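Local coordinates for protein glycosyl transferase (Staphylococcus aureus, PDB 5TZJ) that belongs to the family 2 glycosyltransferases, carries a TarS-type linker domain and holds bound uridine-diphosphate-N-acetylglucosamine, at residues Phe181-Tyr186 with Arg226-Glu231; Arg252-Ser257 with Arg298-Tyr303. All blocks are in the same frame, centred on the assembly; numbering follows the deposited sequence.

Contact 1: residues Phe181-Tyr186 with Arg226-Glu231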
ATOM      1  N   PHE A 181      -1.041  -1.033   7.161  1.00 19.99           N
ATOM      2  CA  PHE A 181       0.193  -1.565   7.731  1.00 20.00           C
ATOM      3  C   PHE A 181       1.374  -0.649   7.442  1.00 22.13           C
ATOM      4  O   PHE A 181       2.118  -0.260   8.347  1.00 26.66           O
ATOM      5  CB  PHE A 181       0.442  -2.953   7.150  1.00 21.15           C
ATOM      6  CG  PHE A 181       1.771  -3.591   7.607  1.00 21.18           C
ATOM      7  CD1 PHE A 181       1.795  -4.375   8.770  1.00 23.93           C
ATOM      8  CD2 PHE A 181       2.925  -3.434   6.877  1.00 21.74           C
ATOM      9  CE1 PHE A 181       2.990  -4.980   9.217  1.00 26.53           C
ATOM     10  CE2 PHE A 181       4.173  -4.028   7.321  1.00 22.53           C
ATOM     11  CZ  PHE A 181       4.183  -4.809   8.489  1.00 25.84           C
ATOM     12  N   THR A 182       1.559  -0.287   6.182  1.00 21.39           N
ATOM     13  CA  THR A 182       2.727   0.507   5.837  1.00 21.52           C
ATOM     14  C   THR A 182       2.564   1.958   6.288  1.00 21.36           C
ATOM     15  O   THR A 182       3.543   2.582   6.684  1.00 21.15           O
ATOM     16  CB  THR A 182       2.966   0.421   4.328  1.00 22.99           C
ATOM     17  OG1 THR A 182       3.354  -0.933   3.999  1.00 26.57           O
ATOM     18  CG2 THR A 182       4.070   1.445   3.880  1.00 21.47           C
ATOM     19  N   MET A 183       1.334   2.490   6.297  1.00 21.20           N
ATOM     20  CA  MET A 183       1.155   3.852   6.807  1.00 22.54           C
ATOM     21  C   MET A 183       1.488   3.917   8.288  1.00 26.05           C
ATOM     22  O   MET A 183       2.147   4.868   8.744  1.00 26.87           O
ATOM     23  CB  MET A 183      -0.283   4.362   6.555  1.00 24.39           C
ATOM     24  CG  MET A 183      -0.506   4.940   5.189  1.00 29.26           C
ATOM     25  SD  MET A 183       0.475   6.439   4.802  1.00 36.00           S
ATOM     26  CE  MET A 183       0.297   7.379   6.318  1.00 29.07           C
ATOM     27  N   LYS A 184       1.045   2.911   9.053  1.00 23.88           N
ATOM     28  CA  LYS A 184       1.445   2.789  10.455  1.00 24.09           C
ATOM     29  C   LYS A 184       2.964   2.714  10.589  1.00 24.98           C
ATOM     30  O   LYS A 184       3.555   3.364  11.463  1.00 27.59           O
ATOM     31  CB  LYS A 184       0.812   1.534  11.093  1.00 26.59           C
ATOM     32  CG  LYS A 184      -0.665   1.657  11.527  1.00 28.46           C
ATOM     33  CD  LYS A 184      -1.220   0.289  12.037  1.00 35.11           C
ATOM     34  CE  LYS A 184      -2.696   0.370  12.507  1.00 36.20           C
ATOM     35  NZ  LYS A 184      -3.305  -0.946  12.935  1.00 33.44           N
ATOM     36  N   ALA A 185       3.612   1.901   9.757  1.00 23.63           N
ATOM     37  CA  ALA A 185       5.068   1.782   9.875  1.00 25.49           C
ATOM     38  C   ALA A 185       5.731   3.111   9.525  1.00 27.41           C
ATOM     39  O   ALA A 185       6.688   3.528  10.184  1.00 31.29           O
ATOM     40  CB  ALA A 185       5.601   0.675   8.962  1.00 22.56           C
ATOM     41  N   TYR A 186       5.217   3.801   8.500  1.00 23.38           N
ATOM     42  CA  TYR A 186       5.763   5.124   8.178  1.00 25.81           C
ATOM     43  C   TYR A 186       5.585   6.085   9.346  1.00 31.60           C
ATOM     44  O   TYR A 186       6.520   6.814   9.727  1.00 35.14           O
ATOM     45  CB  TYR A 186       5.078   5.698   6.941  1.00 28.88           C
ATOM     46  CG  TYR A 186       5.460   5.132   5.577  1.00 27.09           C
ATOM     47  CD1 TYR A 186       6.656   4.502   5.365  1.00 24.02           C
ATOM     48  CD2 TYR A 186       4.595   5.295   4.483  1.00 26.88           C
ATOM     49  CE1 TYR A 186       6.994   4.021   4.061  1.00 30.52           C
ATOM     50  CE2 TYR A 186       4.915   4.863   3.201  1.00 24.63           C
ATOM     51  CZ  TYR A 186       6.123   4.216   2.995  1.00 27.87           C
ATOM     52  OH  TYR A 186       6.404   3.764   1.723  1.00 23.61           O
ATOM     53  N   ARG A 226     -10.796   4.790   6.223  1.00 18.49           N
ATOM     54  CA  ARG A 226     -11.120   5.461   7.482  1.00 17.32           C
ATOM     55  C   ARG A 226     -10.075   5.175   8.564  1.00 18.41           C
ATOM     56  O   ARG A 226      -9.647   6.085   9.286  1.00 20.20           O
ATOM     57  CB  ARG A 226     -12.517   5.020   7.946  1.00 19.80           C
ATOM     58  CG  ARG A 226     -13.036   5.785   9.157  1.00 22.23           C
ATOM     59  CD  ARG A 226     -14.323   5.169   9.689  1.00 27.39           C
ATOM     60  NE  ARG A 226     -14.042   3.865  10.308  1.00 26.18           N
ATOM     61  CZ  ARG A 226     -13.441   3.698  11.495  1.00 27.93           C
ATOM     62  NH1 ARG A 226     -13.101   4.764  12.218  1.00 21.87           N
ATOM     63  NH2 ARG A 226     -13.235   2.446  11.980  1.00 28.55           N
ATOM     64  N   LEU A 227      -9.707   3.898   8.759  1.00 18.99           N
ATOM     65  CA  LEU A 227      -8.685   3.594   9.761  1.00 17.49           C
ATOM     66  C   LEU A 227      -7.395   4.355   9.487  1.00 18.44           C
ATOM     67  O   LEU A 227      -6.703   4.770  10.421  1.00 22.46           O
ATOM     68  CB  LEU A 227      -8.395   2.072   9.826  1.00 20.44           C
ATOM     69  CG  LEU A 227      -9.547   1.219  10.361  1.00 22.09           C
ATOM     70  CD1 LEU A 227      -9.362  -0.280  10.109  1.00 23.70           C
ATOM     71  CD2 LEU A 227      -9.663   1.448  11.869  1.00 25.77           C
ATOM     72  N   ILE A 228      -7.030   4.516   8.212  1.00 18.41           N
ATOM     73  CA  ILE A 228      -5.827   5.276   7.872  1.00 17.79           C
ATOM     74  C   ILE A 228      -5.974   6.728   8.276  1.00 16.23           C
ATOM     75  O   ILE A 228      -5.053   7.318   8.836  1.00 19.58           O
ATOM     76  CB  ILE A 228      -5.491   5.137   6.374  1.00 22.33           C
ATOM     77  CG1 ILE A 228      -4.913   3.743   6.105  1.00 21.59           C
ATOM     78  CG2 ILE A 228      -4.354   6.105   5.953  1.00 16.69           C
ATOM     79  CD1 ILE A 228      -4.917   3.425   4.589  1.00 25.92           C
ATOM     80  N   ALA A 229      -7.138   7.323   8.008  1.00 22.03           N
ATOM     81  CA  ALA A 229      -7.350   8.707   8.400  1.00 23.18           C
ATOM     82  C   ALA A 229      -7.305   8.834   9.920  1.00 24.62           C
ATOM     83  O   ALA A 229      -6.712   9.773  10.445  1.00 23.56           O
ATOM     84  CB  ALA A 229      -8.707   9.215   7.832  1.00 22.42           C
ATOM     85  N   VAL A 230      -7.911   7.878  10.646  1.00 20.59           N
ATOM     86  CA  VAL A 230      -7.828   7.909  12.108  1.00 22.51           C
ATOM     87  C   VAL A 230      -6.377   7.774  12.566  1.00 22.18           C
ATOM     88  O   VAL A 230      -5.902   8.527  13.428  1.00 21.40           O
ATOM     89  CB  VAL A 230      -8.723   6.799  12.697  1.00 25.23           C
ATOM     90  CG1 VAL A 230      -8.466   6.644  14.206  1.00 25.86           C
ATOM     91  CG2 VAL A 230     -10.189   7.165  12.392  1.00 23.98           C
ATOM     92  N   GLU A 231      -5.647   6.837  11.963  1.00 20.67           N
ATOM     93  CA  GLU A 231      -4.256   6.611  12.341  1.00 25.08           C
ATOM     94  C   GLU A 231      -3.429   7.885  12.199  1.00 25.83           C
ATOM     95  O   GLU A 231      -2.695   8.260  13.125  1.00 24.30           O
ATOM     96  CB  GLU A 231      -3.661   5.480  11.492  1.00 23.80           C
ATOM     97  CG  GLU A 231      -2.393   4.957  12.055  1.00 27.15           C
ATOM     98  CD  GLU A 231      -2.645   4.160  13.366  1.00 33.13           C
ATOM     99  OE1 GLU A 231      -1.824   4.261  14.261  1.00 34.86           O
ATOM    100  OE2 GLU A 231      -3.681   3.450  13.501  1.00 36.65           O
TER
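Lys184 meets Glu231 through its methylene chain, and Met183 meets Ile228 through apolar carbons; these two pairs make up the contact between helix 177-188 and helix 218-233. The backbones are close, with Met183 CA and Ile228 CA 7.2 Å apart, yet only 180 Å² is buried, so the joint is near but narrow.

The polar pair is governed by the aliphatic part of the lysine. Its chain is extended beyond CG and crosses the glutamate at roughly a right angle. CG and CE, on one side of the zigzag, do the touching: Lys184 CG is 3.7 Å from Glu231 CD, and Lys184 CE is 3.4 Å from Glu231 OE2. The lysine's extended end carries the ammonium past the carboxylate, leaving Lys184 NZ 4.4 Å from Glu231 OE2. That is too long for a salt bridge, although the opposite charges may still attract. Glu231 comes to meet the chain because its CG is anti to the backbone N (chi1 -165°) and the side chain then bends at chi2 (70°).

The apolar pair is a single approach, Met183 CG to Ile228 CG2 at 4.1 Å, the two side chains again crossing at about a right angle. It is the methylene of Met183 rather than the sulfur that reaches the isoleucine branch. The Ile228 side chain is about 11 Å from the bound uridine-diphosphate-N-acetylglucosamine.

On helix 177-188, the Phe181 ring stacks on Phe169 and meets Tyr157 of strand 156-158 edge-to-face, which connects the helix to the mixed sheet, while Leu180 receives Leu227 and Ile228 of helix 218-233. Ile228 also touches Phe249, and Ala229 touches Leu246, both of helix 239-256, so helix 218-233 lies between helices 177-188 and 239-256.

Contact 2: residues Arg252-Ser257 with Arg298-Tyr303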
ATOM      1  N   ARG A 252      -3.171  11.053  -3.207  1.00 23.18           N
ATOM      2  CA  ARG A 252      -2.874   9.726  -3.716  1.00 26.78           C
ATOM      3  C   ARG A 252      -4.156   8.925  -3.944  1.00 23.16           C
ATOM      4  O   ARG A 252      -4.354   8.326  -5.013  1.00 25.06           O
ATOM      5  CB  ARG A 252      -1.964   8.997  -2.716  1.00 26.12           C
ATOM      6  CG  ARG A 252      -1.950   7.464  -2.920  1.00 31.76           C
ATOM      7  CD  ARG A 252      -2.049   6.625  -1.591  1.00 39.23           C
ATOM      8  NE  ARG A 252      -2.427   5.239  -1.927  1.00 39.02           N
ATOM      9  CZ  ARG A 252      -1.569   4.305  -2.320  1.00 36.84           C
ATOM     10  NH1 ARG A 252      -0.278   4.564  -2.342  1.00 30.11           N
ATOM     11  NH2 ARG A 252      -2.004   3.084  -2.661  1.00 39.68           N
ATOM     12  N   HIS A 253      -5.000   8.874  -2.926  1.00 21.21           N
ATOM     13  CA  HIS A 253      -6.152   7.952  -2.936  1.00 19.39           C
ATOM     14  C   HIS A 253      -7.112   8.305  -4.059  1.00 21.55           C
ATOM     15  O   HIS A 253      -7.498   7.445  -4.860  1.00 19.34           O
ATOM     16  CB  HIS A 253      -6.876   8.025  -1.606  1.00 19.22           C
ATOM     17  CG  HIS A 253      -8.168   7.262  -1.587  1.00 21.60           C
ATOM     18  ND1 HIS A 253      -8.205   5.912  -1.318  1.00 16.65           N
ATOM     19  CD2 HIS A 253      -9.451   7.639  -1.835  1.00 20.78           C
ATOM     20  CE1 HIS A 253      -9.460   5.483  -1.393  1.00 18.58           C
ATOM     21  NE2 HIS A 253     -10.242   6.510  -1.702  1.00 17.46           N
ATOM     22  N   PHE A 254      -7.460   9.605  -4.167  1.00 19.63           N
ATOM     23  CA  PHE A 254      -8.428  10.046  -5.167  1.00 23.69           C
ATOM     24  C   PHE A 254      -7.852  10.009  -6.566  1.00 22.92           C
ATOM     25  O   PHE A 254      -8.631   9.944  -7.532  1.00 24.69           O
ATOM     26  CB  PHE A 254      -8.953  11.477  -4.848  1.00 18.67           C
ATOM     27  CG  PHE A 254     -10.077  11.486  -3.840  1.00 21.18           C
ATOM     28  CD1 PHE A 254      -9.809  11.393  -2.466  1.00 18.19           C
ATOM     29  CD2 PHE A 254     -11.397  11.562  -4.272  1.00 19.11           C
ATOM     30  CE1 PHE A 254     -10.834  11.379  -1.551  1.00 20.26           C
ATOM     31  CE2 PHE A 254     -12.422  11.575  -3.366  1.00 19.08           C
ATOM     32  CZ  PHE A 254     -12.163  11.474  -2.008  1.00 21.15           C
ATOM     33  N   SER A 255      -6.507  10.001  -6.697  1.00 21.84           N
ATOM     34  CA  SER A 255      -5.881   9.901  -8.004  1.00 25.03           C
ATOM     35  C   SER A 255      -5.711   8.470  -8.465  1.00 29.74           C
ATOM     36  O   SER A 255      -5.788   8.215  -9.670  1.00 29.14           O
ATOM     37  CB  SER A 255      -4.490  10.557  -8.027  1.00 27.68           C
ATOM     38  OG  SER A 255      -4.563  11.883  -7.576  1.00 27.92           O
ATOM     39  N   PHE A 256      -5.421   7.522  -7.544  1.00 29.61           N
ATOM     40  CA  PHE A 256      -4.970   6.222  -7.999  1.00 28.21           C
ATOM     41  C   PHE A 256      -5.843   5.071  -7.554  1.00 28.10           C
ATOM     42  O   PHE A 256      -5.761   4.003  -8.152  1.00 35.17           O
ATOM     43  CB  PHE A 256      -3.512   5.989  -7.580  1.00 32.49           C
ATOM     44  CG  PHE A 256      -2.577   6.938  -8.257  1.00 45.67           C
ATOM     45  CD1 PHE A 256      -2.520   6.983  -9.640  1.00 52.32           C
ATOM     46  CD2 PHE A 256      -1.834   7.857  -7.536  1.00 48.41           C
ATOM     47  CE1 PHE A 256      -1.684   7.896 -10.309  1.00 53.73           C
ATOM     48  CE2 PHE A 256      -1.003   8.753  -8.187  1.00 51.11           C
ATOM     49  CZ  PHE A 256      -0.930   8.767  -9.576  1.00 53.57           C
ATOM     50  N   SER A 257      -6.714   5.257  -6.606  1.00 27.06           N
ATOM     51  CA  SER A 257      -7.511   4.127  -6.139  1.00 27.93           C
ATOM     52  C   SER A 257      -8.783   4.002  -6.978  1.00 26.98           C
ATOM     53  O   SER A 257      -9.073   4.841  -7.847  1.00 26.69           O
ATOM     54  CB  SER A 257      -7.873   4.299  -4.670  1.00 23.74           C
ATOM     55  OG  SER A 257      -8.976   5.204  -4.606  1.00 24.77           O
ATOM     56  N   ARG A 298     -11.509  19.087  -3.996  1.00 18.54           N
ATOM     57  CA  ARG A 298     -12.290  19.730  -2.943  1.00 20.67           C
ATOM     58  C   ARG A 298     -13.790  19.534  -3.134  1.00 20.56           C
ATOM     59  O   ARG A 298     -14.475  19.236  -2.131  1.00 19.14           O
ATOM     60  CB  ARG A 298     -11.938  21.238  -2.830  1.00 17.07           C
ATOM     61  CG  ARG A 298     -10.430  21.401  -2.653  1.00 19.18           C
ATOM     62  CD  ARG A 298      -9.951  22.764  -1.973  1.00 24.68           C
ATOM     63  NE  ARG A 298      -8.469  22.707  -2.052  1.00 28.75           N
ATOM     64  CZ  ARG A 298      -7.709  23.657  -2.624  1.00 30.32           C
ATOM     65  NH1 ARG A 298      -8.257  24.754  -3.110  1.00 27.99           N
ATOM     66  NH2 ARG A 298      -6.397  23.491  -2.723  1.00 27.05           N
ATOM     67  N   PRO A 299     -14.350  19.619  -4.347  1.00 18.58           N
ATOM     68  CA  PRO A 299     -15.802  19.316  -4.470  1.00 19.73           C
ATOM     69  C   PRO A 299     -16.106  17.831  -4.262  1.00 19.97           C
ATOM     70  O   PRO A 299     -17.219  17.488  -3.845  1.00 18.14           O
ATOM     71  CB  PRO A 299     -16.150  19.757  -5.896  1.00 24.90           C
ATOM     72  CG  PRO A 299     -14.841  19.743  -6.637  1.00 24.62           C
ATOM     73  CD  PRO A 299     -13.766  20.070  -5.631  1.00 21.59           C
ATOM     74  N   LEU A 300     -15.167  16.935  -4.578  1.00 16.69           N
ATOM     75  CA  LEU A 300     -15.472  15.520  -4.335  1.00 19.43           C
ATOM     76  C   LEU A 300     -15.519  15.247  -2.837  1.00 18.91           C
ATOM     77  O   LEU A 300     -16.406  14.524  -2.353  1.00 17.13           O
ATOM     78  CB  LEU A 300     -14.423  14.619  -5.001  1.00 14.66           C
ATOM     79  CG  LEU A 300     -14.399  14.780  -6.522  1.00 17.60           C
ATOM     80  CD1 LEU A 300     -13.294  13.944  -7.127  1.00 16.83           C
ATOM     81  CD2 LEU A 300     -15.776  14.401  -7.126  1.00 15.74           C
ATOM     82  N   LEU A 301     -14.566  15.824  -2.083  1.00 20.87           N
ATOM     83  CA  LEU A 301     -14.605  15.705  -0.622  1.00 18.33           C
ATOM     84  C   LEU A 301     -15.894  16.289  -0.076  1.00 20.94           C
ATOM     85  O   LEU A 301     -16.519  15.707   0.821  1.00 19.33           O
ATOM     86  CB  LEU A 301     -13.398  16.395   0.012  1.00 17.10           C
ATOM     87  CG  LEU A 301     -12.036  15.814  -0.378  1.00 22.02           C
ATOM     88  CD1 LEU A 301     -10.931  16.667   0.142  1.00 20.82           C
ATOM     89  CD2 LEU A 301     -11.899  14.407   0.204  1.00 25.13           C
ATOM     90  N   HIS A 302     -16.287  17.469  -0.577  1.00 20.07           N
ATOM     91  CA  HIS A 302     -17.546  18.100  -0.162  1.00 18.96           C
ATOM     92  C   HIS A 302     -18.735  17.158  -0.318  1.00 18.67           C
ATOM     93  O   HIS A 302     -19.464  16.893   0.645  1.00 20.17           O
ATOM     94  CB  HIS A 302     -17.788  19.374  -0.982  1.00 19.66           C
ATOM     95  CG  HIS A 302     -19.024  20.110  -0.591  1.00 17.42           C
ATOM     96  ND1 HIS A 302     -19.052  21.000   0.472  1.00 21.99           N
ATOM     97  CD2 HIS A 302     -20.278  20.088  -1.105  1.00 18.13           C
ATOM     98  CE1 HIS A 302     -20.276  21.508   0.575  1.00 26.03           C
ATOM     99  NE2 HIS A 302     -21.036  20.964  -0.363  1.00 22.66           N
ATOM    100  N   TYR A 303     -18.956  16.643  -1.525  1.00 18.99           N
ATOM    101  CA  TYR A 303     -20.157  15.836  -1.768  1.00 19.11           C
ATOM    102  C   TYR A 303     -20.046  14.422  -1.184  1.00 17.90           C
ATOM    103  O   TYR A 303     -21.065  13.829  -0.834  1.00 17.99           O
ATOM    104  CB  TYR A 303     -20.448  15.805  -3.274  1.00 17.22           C
ATOM    105  CG  TYR A 303     -20.910  17.195  -3.727  1.00 21.24           C
ATOM    106  CD1 TYR A 303     -22.003  17.799  -3.113  1.00 24.19           C
ATOM    107  CD2 TYR A 303     -20.215  17.905  -4.716  1.00 21.75           C
ATOM    108  CE1 TYR A 303     -22.436  19.078  -3.479  1.00 24.51           C
ATOM    109  CE2 TYR A 303     -20.631  19.203  -5.082  1.00 27.61           C
ATOM    110  CZ  TYR A 303     -21.743  19.766  -4.482  1.00 27.53           C
ATOM    111  OH  TYR A 303     -22.139  21.043  -4.849  1.00 25.88           O
TER
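Phe254 is the one residue of 252-257 that reaches the other segment, where its ring meets Leu300 and Leu301; the 129 Å² buried here comes from these three side chains. Ahead of it in sequence, Arg252 turns elsewhere, hydrogen-bonding through NH1 to Ile148 O, and His253 packs on Tyr222 and Met225 of helix 218-233.

At Phe254 the backbones are well separated, with Phe254 CA 9.0 Å from Leu300 CA, and side chains span the gap. CG lies beside the backbone N (chi1 -83°), on a CB that points to the other helix, and this directs the ring at Leu300 and Leu301. Both Phe254 CE1 and Phe254 CZ are 3.7 Å from Leu301 CD2, so that methyl sits astride one ring bond. Around the ring, Phe254 CE2 is 4.0 Å from Leu300 CB, and Phe254 CD2 is 4.2 Å from Leu300 CD1. The phenylalanine and Leu300 run past one another in opposite senses. Both leucines approach the ring obliquely.

The segment ends at Ser257, which folds back on its own helix as the backbone leaves helical geometry. Ser257 OG donates to His253 O at 2.7 Å from above the carbonyl plane (41° out of it), and Ser257 N reaches the same oxygen from the opposite face at 2.9 Å. The oxygen is thus gripped twice at the helix terminus, and the hydroxyl also lies over the centre of the His253 ring.

Helices 271-282 and 309-321 supply apolar neighbours, and the loop at Asp290 touches Leu301. Ile282 of helix 271-282 touches both Phe254 and Leu301, while helix 309-321 contributes Tyr312 against Phe254 and Val315 against Leu300, making a small apolar core within the linker domain; beyond it, His302 meets Phe345 of strand 344-348 edge-to-face.

How the contacts relate
From the N terminus, the chain first builds most of the mixed sheet of the glycosyltransferase domain before reaching helix 177-188. Contact 1 closes a loop of 39 residues, including strands 192-195 and 201-203, when helix 218-233 packs back on it. Helix 239-256 follows directly, and contact 2 closes a second, strand-free loop of 40 residues at helix 298-305. The loops neither nest nor cross: contact 1 closes before contact 2 opens. Their centres are 18 Å apart and their nearest atoms about 7 Å. Contact 1 joins helix 177-188, which leads into strands of the mixed sheet, to helix 218-233; contact 2 ties linker helices together farther from the centre of the chain.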